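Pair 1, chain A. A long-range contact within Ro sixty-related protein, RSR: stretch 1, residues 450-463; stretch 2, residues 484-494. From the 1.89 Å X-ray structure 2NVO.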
# COMPACT_ATOMS: atom_id res chain seq x y z
N ALA A 450 -3.56 1.73 32.28
CA ALA A 450 -2.79 2.97 32.21
C ALA A 450 -3.39 4.05 33.12
O ALA A 450 -2.65 4.81 33.76
CB ALA A 450 -2.69 3.49 30.78
N ALA A 451 -4.71 4.12 33.18
CA ALA A 451 -5.38 5.12 34.03
C ALA A 451 -5.13 4.82 35.50
O ALA A 451 -4.81 5.71 36.29
CB ALA A 451 -6.86 5.17 33.74
N GLN A 452 -5.26 3.54 35.86
CA GLN A 452 -4.91 3.05 37.19
C GLN A 452 -3.47 3.40 37.57
O GLN A 452 -3.19 3.77 38.72
CB GLN A 452 -5.12 1.54 37.24
CG GLN A 452 -4.87 0.91 38.60
CD GLN A 452 -5.44 -0.50 38.71
OE1 GLN A 452 -5.86 -1.10 37.71
NE2 GLN A 452 -5.47 -1.03 39.93
N GLU A 453 -2.56 3.28 36.62
CA GLU A 453 -1.15 3.58 36.88
C GLU A 453 -0.82 5.05 36.65
O GLU A 453 0.33 5.44 36.75
CB GLU A 453 -0.24 2.69 36.02
CG GLU A 453 -0.47 1.17 36.18
CD GLU A 453 -0.45 0.71 37.63
OE1 GLU A 453 0.57 0.94 38.32
OE2 GLU A 453 -1.44 0.10 38.09
N ARG A 454 -1.83 5.85 36.33
CA ARG A 454 -1.64 7.25 35.94
C ARG A 454 -0.48 7.44 34.94
O ARG A 454 0.31 8.38 35.05
CB ARG A 454 -1.49 8.14 37.17
CG ARG A 454 -2.63 7.97 38.17
CD ARG A 454 -2.46 8.84 39.42
NE ARG A 454 -1.06 8.89 39.85
CZ ARG A 454 -0.22 9.88 39.53
NH1 ARG A 454 -0.64 10.89 38.78
NH2 ARG A 454 1.03 9.85 39.97
N LEU A 455 -0.41 6.53 33.97
CA LEU A 455 0.56 6.61 32.88
C LEU A 455 0.01 7.50 31.76
O LEU A 455 -1.13 7.31 31.31
CB LEU A 455 0.86 5.22 32.32
CG LEU A 455 1.94 5.13 31.25
CD1 LEU A 455 3.31 5.47 31.84
CD2 LEU A 455 1.94 3.73 30.58
N ASP A 456 0.80 8.46 31.32
CA ASP A 456 0.41 9.31 30.21
C ASP A 456 0.63 8.55 28.89
O ASP A 456 1.76 8.23 28.54
CB ASP A 456 1.19 10.62 30.21
CG ASP A 456 0.64 11.64 31.21
OD1 ASP A 456 1.38 11.98 32.17
OD2 ASP A 456 -0.52 12.09 31.05
N VAL A 457 -0.45 8.31 28.17
CA VAL A 457 -0.41 7.59 26.89
C VAL A 457 -1.23 8.35 25.86
O VAL A 457 -2.37 8.72 26.13
CB VAL A 457 -1.00 6.16 27.05
CG1 VAL A 457 -1.12 5.44 25.68
CG2 VAL A 457 -0.15 5.35 28.04
N ASP A 458 -0.66 8.59 24.68
CA ASP A 458 -1.41 9.19 23.59
C ASP A 458 -2.10 8.13 22.72
O ASP A 458 -3.25 8.30 22.30
CB ASP A 458 -0.46 9.99 22.69
CG ASP A 458 0.21 11.13 23.41
OD1 ASP A 458 -0.51 11.86 24.11
OD2 ASP A 458 1.45 11.27 23.28
N THR A 459 -1.38 7.05 22.43
CA THR A 459 -1.85 6.05 21.45
C THR A 459 -1.76 4.65 22.03
O THR A 459 -0.67 4.20 22.38
CB THR A 459 -0.96 6.10 20.20
OG1 THR A 459 -0.77 7.47 19.80
CG2 THR A 459 -1.60 5.29 19.07
N PHE A 460 -2.89 3.97 22.17
CA PHE A 460 -2.89 2.58 22.61
C PHE A 460 -2.95 1.71 21.35
O PHE A 460 -3.73 2.02 20.46
CB PHE A 460 -4.13 2.30 23.48
CG PHE A 460 -4.08 2.95 24.85
CD1 PHE A 460 -3.55 2.28 25.93
CD2 PHE A 460 -4.56 4.24 25.03
CE1 PHE A 460 -3.52 2.89 27.19
CE2 PHE A 460 -4.55 4.84 26.29
CZ PHE A 460 -4.02 4.18 27.35
N VAL A 461 -2.13 0.67 21.26
CA VAL A 461 -2.22 -0.24 20.11
C VAL A 461 -2.27 -1.68 20.61
O VAL A 461 -1.40 -2.11 21.36
CB VAL A 461 -1.01 -0.12 19.14
CG1 VAL A 461 -1.26 -1.01 17.91
CG2 VAL A 461 -0.83 1.32 18.69
N VAL A 462 -3.30 -2.40 20.21
CA VAL A 462 -3.42 -3.80 20.59
C VAL A 462 -3.09 -4.66 19.39
O VAL A 462 -3.63 -4.44 18.31
CB VAL A 462 -4.86 -4.11 21.07
CG1 VAL A 462 -5.05 -5.67 21.24
CG2 VAL A 462 -5.15 -3.37 22.37
N TYR A 463 -2.24 -5.66 19.58
CA TYR A 463 -1.93 -6.59 18.51
C TYR A 463 -2.46 -7.98 18.87
O TYR A 463 -2.13 -8.52 19.92
CB TYR A 463 -0.42 -6.64 18.27
CG TYR A 463 0.09 -5.47 17.47
CD1 TYR A 463 -0.08 -5.43 16.09
CD2 TYR A 463 0.76 -4.40 18.09
CE1 TYR A 463 0.39 -4.36 15.33
CE2 TYR A 463 1.23 -3.32 17.34
CZ TYR A 463 1.06 -3.31 15.96
OH TYR A 463 1.52 -2.25 15.20
N GLN A 484 -11.28 11.30 31.58
CA GLN A 484 -11.79 11.89 32.82
C GLN A 484 -10.78 11.96 33.95
O GLN A 484 -10.80 12.90 34.75
CB GLN A 484 -13.05 11.16 33.29
CG GLN A 484 -14.33 11.73 32.69
CD GLN A 484 -15.42 10.69 32.48
OE1 GLN A 484 -15.41 9.62 33.10
NE2 GLN A 484 -16.36 11.00 31.59
N LYS A 485 -9.90 10.97 34.03
CA LYS A 485 -8.94 10.91 35.12
C LYS A 485 -7.63 11.60 34.80
O LYS A 485 -6.97 12.12 35.70
CB LYS A 485 -8.67 9.46 35.54
CG LYS A 485 -7.42 9.33 36.37
CD LYS A 485 -7.33 8.01 37.09
CE LYS A 485 -6.17 8.03 38.07
NZ LYS A 485 -5.99 6.72 38.75
N MET A 486 -7.26 11.63 33.52
CA MET A 486 -5.93 12.10 33.14
C MET A 486 -5.93 13.43 32.41
O MET A 486 -4.88 14.05 32.25
CB MET A 486 -5.21 11.03 32.31
CG MET A 486 -5.09 9.70 33.03
SD MET A 486 -3.90 9.80 34.36
CE MET A 486 -2.43 10.31 33.46
N GLY A 487 -7.10 13.87 31.97
CA GLY A 487 -7.24 15.16 31.31
C GLY A 487 -6.80 15.22 29.85
O GLY A 487 -6.64 16.31 29.29
N ARG A 488 -6.59 14.05 29.25
CA ARG A 488 -6.23 13.91 27.84
C ARG A 488 -7.09 12.80 27.22
O ARG A 488 -7.43 11.82 27.89
CB ARG A 488 -4.76 13.52 27.69
CG ARG A 488 -3.82 14.65 27.32
CD ARG A 488 -3.89 15.74 28.36
NE ARG A 488 -3.03 16.89 28.08
CZ ARG A 488 -3.20 18.06 28.68
NH1 ARG A 488 -4.20 18.22 29.54
NH2 ARG A 488 -2.38 19.08 28.42
N ALA A 489 -7.43 12.95 25.95
CA ALA A 489 -8.14 11.91 25.24
C ALA A 489 -7.21 11.11 24.31
O ALA A 489 -6.77 11.61 23.27
CB ALA A 489 -9.33 12.48 24.47
N PRO A 490 -6.90 9.86 24.68
CA PRO A 490 -5.95 9.15 23.83
C PRO A 490 -6.70 8.48 22.67
O PRO A 490 -7.92 8.63 22.53
CB PRO A 490 -5.39 8.07 24.76
CG PRO A 490 -6.45 7.91 25.88
CD PRO A 490 -7.51 8.97 25.67
N LYS A 491 -5.97 7.73 21.85
CA LYS A 491 -6.60 6.96 20.77
C LYS A 491 -6.33 5.48 20.98
O LYS A 491 -5.39 5.10 21.65
CB LYS A 491 -6.07 7.41 19.41
CG LYS A 491 -6.47 8.82 19.00
CD LYS A 491 -5.86 9.18 17.66
CE LYS A 491 -6.40 10.49 17.12
NZ LYS A 491 -6.02 11.61 18.00
N LEU A 492 -7.16 4.64 20.37
CA LEU A 492 -6.96 3.19 20.45
C LEU A 492 -6.96 2.60 19.04
O LEU A 492 -7.85 2.88 18.25
CB LEU A 492 -8.08 2.55 21.26
CG LEU A 492 -8.15 1.02 21.16
CD1 LEU A 492 -6.89 0.40 21.77
CD2 LEU A 492 -9.43 0.48 21.82
N ILE A 493 -5.95 1.79 18.73
CA ILE A 493 -5.91 1.05 17.47
C ILE A 493 -5.93 -0.42 17.86
O ILE A 493 -5.14 -0.84 18.70
CB ILE A 493 -4.61 1.31 16.66
CG1 ILE A 493 -4.40 2.82 16.40
CG2 ILE A 493 -4.62 0.51 15.34
CD1 ILE A 493 -3.07 3.17 15.78
N VAL A 494 -6.86 -1.18 17.29
CA VAL A 494 -6.88 -2.63 17.46
C VAL A 494 -6.52 -3.29 16.13
O VAL A 494 -7.19 -3.09 15.12
CB VAL A 494 -8.27 -3.10 17.97
CG1 VAL A 494 -8.28 -4.63 18.15
CG2 VAL A 494 -8.60 -2.40 19.29
O HOH W 1 -4.62 5.24 40.75
O HOH W 2 -3.56 12.35 24.02

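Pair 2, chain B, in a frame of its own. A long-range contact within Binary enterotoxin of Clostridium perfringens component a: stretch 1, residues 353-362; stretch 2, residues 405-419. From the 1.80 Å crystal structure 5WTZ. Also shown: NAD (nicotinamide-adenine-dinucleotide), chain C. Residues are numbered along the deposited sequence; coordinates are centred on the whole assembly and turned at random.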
# COMPACT_ATOMS: atom_id res chain seq x y z
N PHE B 353 8.98 -0.26 18.88
CA PHE B 353 9.60 0.27 17.68
C PHE B 353 8.91 1.54 17.19
O PHE B 353 8.90 1.82 15.99
CB PHE B 353 9.59 -0.79 16.57
CG PHE B 353 10.05 -2.15 17.05
CD1 PHE B 353 11.32 -2.32 17.57
CD2 PHE B 353 9.19 -3.24 17.01
CE1 PHE B 353 11.74 -3.56 18.04
CE2 PHE B 353 9.60 -4.49 17.47
CZ PHE B 353 10.88 -4.65 17.98
N ALA B 354 8.36 2.31 18.12
CA ALA B 354 7.44 3.42 17.80
C ALA B 354 8.13 4.56 17.05
O ALA B 354 7.49 5.26 16.28
CB ALA B 354 6.80 3.95 19.05
N LYS B 355 9.43 4.72 17.26
CA LYS B 355 10.14 5.84 16.64
C LYS B 355 10.88 5.49 15.36
O LYS B 355 11.41 6.39 14.70
CB LYS B 355 11.09 6.46 17.66
CG LYS B 355 10.35 7.22 18.76
CD LYS B 355 11.28 8.00 19.66
CE LYS B 355 10.48 8.77 20.71
NZ LYS B 355 11.32 9.66 21.56
N ARG B 356 10.92 4.21 14.98
CA ARG B 356 11.50 3.85 13.69
C ARG B 356 10.76 4.57 12.55
O ARG B 356 9.53 4.60 12.53
CB ARG B 356 11.47 2.33 13.47
CG ARG B 356 12.31 1.56 14.49
CD ARG B 356 12.51 0.12 14.08
NE ARG B 356 13.33 -0.55 15.08
CZ ARG B 356 13.53 -1.86 15.14
NH1 ARG B 356 12.97 -2.67 14.26
NH2 ARG B 356 14.30 -2.36 16.10
N LYS B 357 11.51 5.17 11.62
CA LYS B 357 10.95 6.08 10.59
C LYS B 357 10.68 5.39 9.27
O LYS B 357 10.20 6.00 8.31
CB LYS B 357 11.90 7.26 10.35
CG LYS B 357 12.30 8.04 11.59
CD LYS B 357 13.34 9.11 11.25
CE LYS B 357 13.90 9.78 12.48
NZ LYS B 357 14.95 10.76 12.09
N LEU B 358 11.02 4.11 9.21
CA LEU B 358 10.93 3.38 7.96
C LEU B 358 9.89 2.28 8.10
O LEU B 358 10.09 1.30 8.82
CB LEU B 358 12.30 2.81 7.58
CG LEU B 358 13.40 3.85 7.29
CD1 LEU B 358 14.77 3.19 7.22
CD2 LEU B 358 13.12 4.63 6.00
N ILE B 359 8.77 2.45 7.40
CA ILE B 359 7.66 1.51 7.48
C ILE B 359 7.53 0.68 6.21
O ILE B 359 7.08 1.17 5.16
CB ILE B 359 6.33 2.25 7.74
CG1 ILE B 359 6.47 3.20 8.93
CG2 ILE B 359 5.20 1.24 7.94
CD1 ILE B 359 5.27 4.13 9.14
N LEU B 360 7.93 -0.58 6.30
CA LEU B 360 7.78 -1.51 5.18
C LEU B 360 6.31 -1.81 4.97
O LEU B 360 5.59 -2.13 5.91
CB LEU B 360 8.56 -2.80 5.44
CG LEU B 360 8.68 -3.71 4.21
CD1 LEU B 360 9.50 -3.02 3.13
CD2 LEU B 360 9.30 -5.06 4.63
N ARG B 361 5.84 -1.64 3.73
CA ARG B 361 4.53 -2.17 3.37
C ARG B 361 4.75 -3.17 2.26
O ARG B 361 4.87 -2.81 1.08
CB ARG B 361 3.56 -1.05 2.94
CG ARG B 361 2.16 -1.57 2.57
CD ARG B 361 1.08 -0.48 2.66
NE ARG B 361 1.31 0.60 1.69
CZ ARG B 361 0.59 1.72 1.62
NH1 ARG B 361 -0.40 1.95 2.46
NH2 ARG B 361 0.89 2.64 0.71
N LEU B 362 4.84 -4.44 2.66
CA LEU B 362 5.35 -5.52 1.82
C LEU B 362 4.24 -6.33 1.17
O LEU B 362 3.37 -6.87 1.86
CB LEU B 362 6.24 -6.44 2.64
CG LEU B 362 6.88 -7.62 1.90
CD1 LEU B 362 7.93 -7.16 0.82
CD2 LEU B 362 7.47 -8.61 2.92
N SER B 405 2.77 12.43 16.44
CA SER B 405 2.65 11.96 17.82
C SER B 405 3.98 12.03 18.57
O SER B 405 5.07 11.82 17.99
CB SER B 405 2.11 10.53 17.86
OG SER B 405 3.07 9.59 17.43
N SER B 406 3.87 12.30 19.86
CA SER B 406 5.02 12.33 20.76
C SER B 406 5.71 10.97 20.82
O SER B 406 6.93 10.88 20.67
CB SER B 406 4.59 12.77 22.15
OG SER B 406 5.71 12.92 23.00
N LEU B 407 4.94 9.90 21.03
CA LEU B 407 5.55 8.58 21.14
C LEU B 407 6.07 8.09 19.79
O LEU B 407 6.98 7.27 19.72
CB LEU B 407 4.54 7.59 21.72
CG LEU B 407 4.14 7.81 23.18
CD1 LEU B 407 3.12 6.77 23.60
CD2 LEU B 407 5.36 7.74 24.09
N GLY B 408 5.49 8.60 18.71
CA GLY B 408 5.88 8.21 17.37
C GLY B 408 7.14 8.93 16.91
O GLY B 408 7.77 8.54 15.94
N GLY B 409 7.49 10.01 17.62
CA GLY B 409 8.74 10.71 17.36
C GLY B 409 8.65 12.07 16.69
O GLY B 409 9.69 12.65 16.36
N LYS B 410 7.43 12.57 16.47
CA LYS B 410 7.22 13.89 15.86
C LYS B 410 8.11 14.08 14.64
O LYS B 410 8.90 15.03 14.58
CB LYS B 410 7.49 15.02 16.87
CG LYS B 410 6.52 15.07 18.03
CD LYS B 410 7.03 16.02 19.11
CE LYS B 410 6.14 16.00 20.34
NZ LYS B 410 4.80 16.59 20.09
N THR B 411 8.00 13.15 13.70
CA THR B 411 8.86 13.15 12.53
C THR B 411 8.15 12.68 11.26
O THR B 411 7.19 11.90 11.31
CB THR B 411 10.09 12.24 12.75
OG1 THR B 411 10.94 12.28 11.59
CG2 THR B 411 9.65 10.84 12.94
N ASN B 412 8.64 13.14 10.12
CA ASN B 412 8.31 12.48 8.87
C ASN B 412 8.80 11.04 8.87
O ASN B 412 9.92 10.74 9.30
CB ASN B 412 8.91 13.23 7.68
CG ASN B 412 8.12 14.46 7.33
OD1 ASN B 412 6.90 14.48 7.46
ND2 ASN B 412 8.82 15.49 6.86
N LYS B 413 7.95 10.15 8.37
CA LYS B 413 8.29 8.75 8.22
C LYS B 413 8.08 8.33 6.76
O LYS B 413 7.36 9.00 6.01
CB LYS B 413 7.45 7.90 9.17
CG LYS B 413 7.71 8.25 10.65
CD LYS B 413 6.97 7.31 11.59
CE LYS B 413 7.56 7.38 13.00
NZ LYS B 413 6.71 6.65 14.01
N LEU B 414 8.72 7.23 6.36
CA LEU B 414 8.60 6.75 4.98
C LEU B 414 7.89 5.41 4.90
O LEU B 414 8.34 4.41 5.46
CB LEU B 414 9.97 6.64 4.32
CG LEU B 414 10.78 7.95 4.28
CD1 LEU B 414 12.14 7.73 3.65
CD2 LEU B 414 10.01 9.05 3.54
N ILE B 415 6.78 5.40 4.19
CA ILE B 415 6.09 4.18 3.86
C ILE B 415 6.76 3.58 2.62
O ILE B 415 6.74 4.19 1.55
CB ILE B 415 4.59 4.46 3.61
CG1 ILE B 415 3.99 5.18 4.82
CG2 ILE B 415 3.83 3.15 3.32
CD1 ILE B 415 2.68 5.86 4.56
N ILE B 416 7.37 2.42 2.79
CA ILE B 416 8.18 1.83 1.72
C ILE B 416 7.43 0.64 1.15
O ILE B 416 7.48 -0.47 1.69
CB ILE B 416 9.58 1.43 2.23
CG1 ILE B 416 10.26 2.64 2.88
CG2 ILE B 416 10.43 0.87 1.10
CD1 ILE B 416 11.62 2.37 3.41
N ASP B 417 6.69 0.88 0.07
CA ASP B 417 5.99 -0.19 -0.63
C ASP B 417 7.00 -1.05 -1.36
O ASP B 417 7.79 -0.55 -2.15
CB ASP B 417 4.97 0.37 -1.61
CG ASP B 417 3.69 0.79 -0.91
OD1 ASP B 417 2.89 -0.10 -0.57
OD2 ASP B 417 3.51 2.00 -0.70
N ALA B 418 6.97 -2.35 -1.10
CA ALA B 418 7.93 -3.26 -1.69
C ALA B 418 7.24 -4.56 -2.05
O ALA B 418 6.16 -4.86 -1.55
CB ALA B 418 9.10 -3.53 -0.74
N THR B 419 7.88 -5.31 -2.94
CA THR B 419 7.43 -6.66 -3.28
C THR B 419 8.52 -7.65 -2.89
O THR B 419 9.70 -7.43 -3.22
CB THR B 419 7.13 -6.78 -4.78
OG1 THR B 419 6.16 -5.79 -5.15
CG2 THR B 419 6.63 -8.19 -5.13
PA NAD C . 15.58 -7.58 13.82
O1A NAD C . 16.55 -8.68 14.21
O2A NAD C . 14.90 -7.61 12.49
O5B NAD C . 16.31 -6.15 13.93
C5B NAD C . 17.26 -5.82 14.95
C4B NAD C . 18.19 -4.73 14.45
O4B NAD C . 18.92 -5.26 13.33
C3B NAD C . 17.42 -3.51 13.96
O3B NAD C . 18.16 -2.33 14.31
C2B NAD C . 17.38 -3.69 12.45
O2B NAD C . 17.33 -2.45 11.74
C1B NAD C . 18.67 -4.46 12.17
N9A NAD C . 18.47 -5.33 10.99
C8A NAD C . 17.54 -6.29 10.85
N7A NAD C . 17.64 -6.89 9.63
C5A NAD C . 18.64 -6.28 8.98
C6A NAD C . 19.28 -6.41 7.66
N6A NAD C . 18.84 -7.33 6.77
N1A NAD C . 20.30 -5.56 7.36
C2A NAD C . 20.75 -4.65 8.24
N3A NAD C . 20.22 -4.49 9.47
C4A NAD C . 19.18 -5.26 9.88
O3 NAD C . 14.46 -7.55 14.96
PN NAD C . 13.37 -6.41 15.30
O1N NAD C . 12.42 -6.33 14.13
O2N NAD C . 14.11 -5.19 15.80
O5D NAD C . 12.66 -7.11 16.56
C5D NAD C . 12.12 -8.43 16.48
C4D NAD C . 11.21 -8.66 17.67
O4D NAD C . 9.99 -7.93 17.49
C3D NAD C . 10.79 -10.12 17.74
O3D NAD C . 10.41 -10.40 19.10
C2D NAD C . 9.57 -10.17 16.85
O2D NAD C . 8.69 -11.23 17.22
C1D NAD C . 8.95 -8.78 17.02
N1N NAD C . 8.40 -8.22 15.77
C2N NAD C . 8.92 -7.09 15.23
C3N NAD C . 8.38 -6.56 14.04
C7N NAD C . 8.93 -5.31 13.42
O7N NAD C . 10.10 -4.95 13.59
N7N NAD C . 8.07 -4.60 12.71
C4N NAD C . 7.31 -7.18 13.42
C5N NAD C . 6.80 -8.34 13.99
C6N NAD C . 7.37 -8.83 15.17
O HOH W 3 13.50 12.88 10.65
O HOH W 4 3.35 -2.88 -1.03

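Both pairs are built round two parallel strands preceded by less regular chain, and 14 central residues superpose with an RMSD of 0.8 Å. The strand axes approach to 4.6 Å in each, at 14° in pair 1 and 26° in pair 2. The hydrogen bonds follow one ladder. In pair 1, Lys491(A) N donates to Asp458(A) O (2.8 Å), Phe460(A) N to Lys491(A) O (2.8 Å), and Ile493(A) N to Phe460(A) O (2.8 Å). The matching rungs of pair 2 are Leu414(B) N to Lys357(B) O (2.7 Å), Ile359(B) N to Leu414(B) O (2.8 Å), and Ile416(B) N to Ile359(B) O (2.7 Å). Since only backbone atoms take part, the side chains are free to differ.

On one face, Thr459(A), Val461(A) and Ile493(A) match Leu358(B), Leu360(B) and Ile416(B). Beta-branched residues suit extended backbone, and in pair 1 the long arm of Ile493(A) reaches Val461(A), CD1 to CG2, at 4.1 Å. In pair 2 the longer Leu358(B) meets Ile416(B), CD2 to CD1, at 3.8 Å.

The other face differs more. The flat ring of Phe460(A) turns its edge to Pro490(A), with CE2 3.6 Å from CG, while its CB lies 3.8 Å from Leu492(A) CD1. The matching residues are Ile359(B), Lys413(B) and Ile415(B); here Ile359(B) CD1 lies 4.4 Å from Lys413(B) CB, so the aliphatic part of a lysine lies where the proline ring packs. Further along, Val462(A) and Val494(A) make an apolar pair, CB to CG2 at 4.5 Å, whereas their counterparts Arg361(B) and Asp417(B) form a buried salt bridge. Arg361(B) NE donates to Asp417(B) OD1 (2.8 Å) and NH2 to OD2 (3.0 Å), a two-pronged fit that pairs opposite charges in a buried place, where a water also donates to Asp417(B) OD1 (2.9 Å). The guanidinium also lays a face over Ile415(B), CZ to CG2 at 3.9 Å.

Each pair also uses a lysine to tie the segments, but from different positions: one in a helix before the strand, the other within the strand, ahead of its paired part. Lys485(A), extended in all four chi angles, spans the gap to donate from NZ to Ala451(A) O (2.9 Å); such a long chain can carry its charge to a distant carbonyl. Its counterpart, Ser405(B), is short and makes no contact across. Instead Lys413(B), m at chi1 and t from chi2 to chi4, sends NZ to Ala354(B) O (2.8 Å) and to Gly408(B) O (2.9 Å), bringing a positive charge to two carbonyl oxygens that lie 3.3 Å apart.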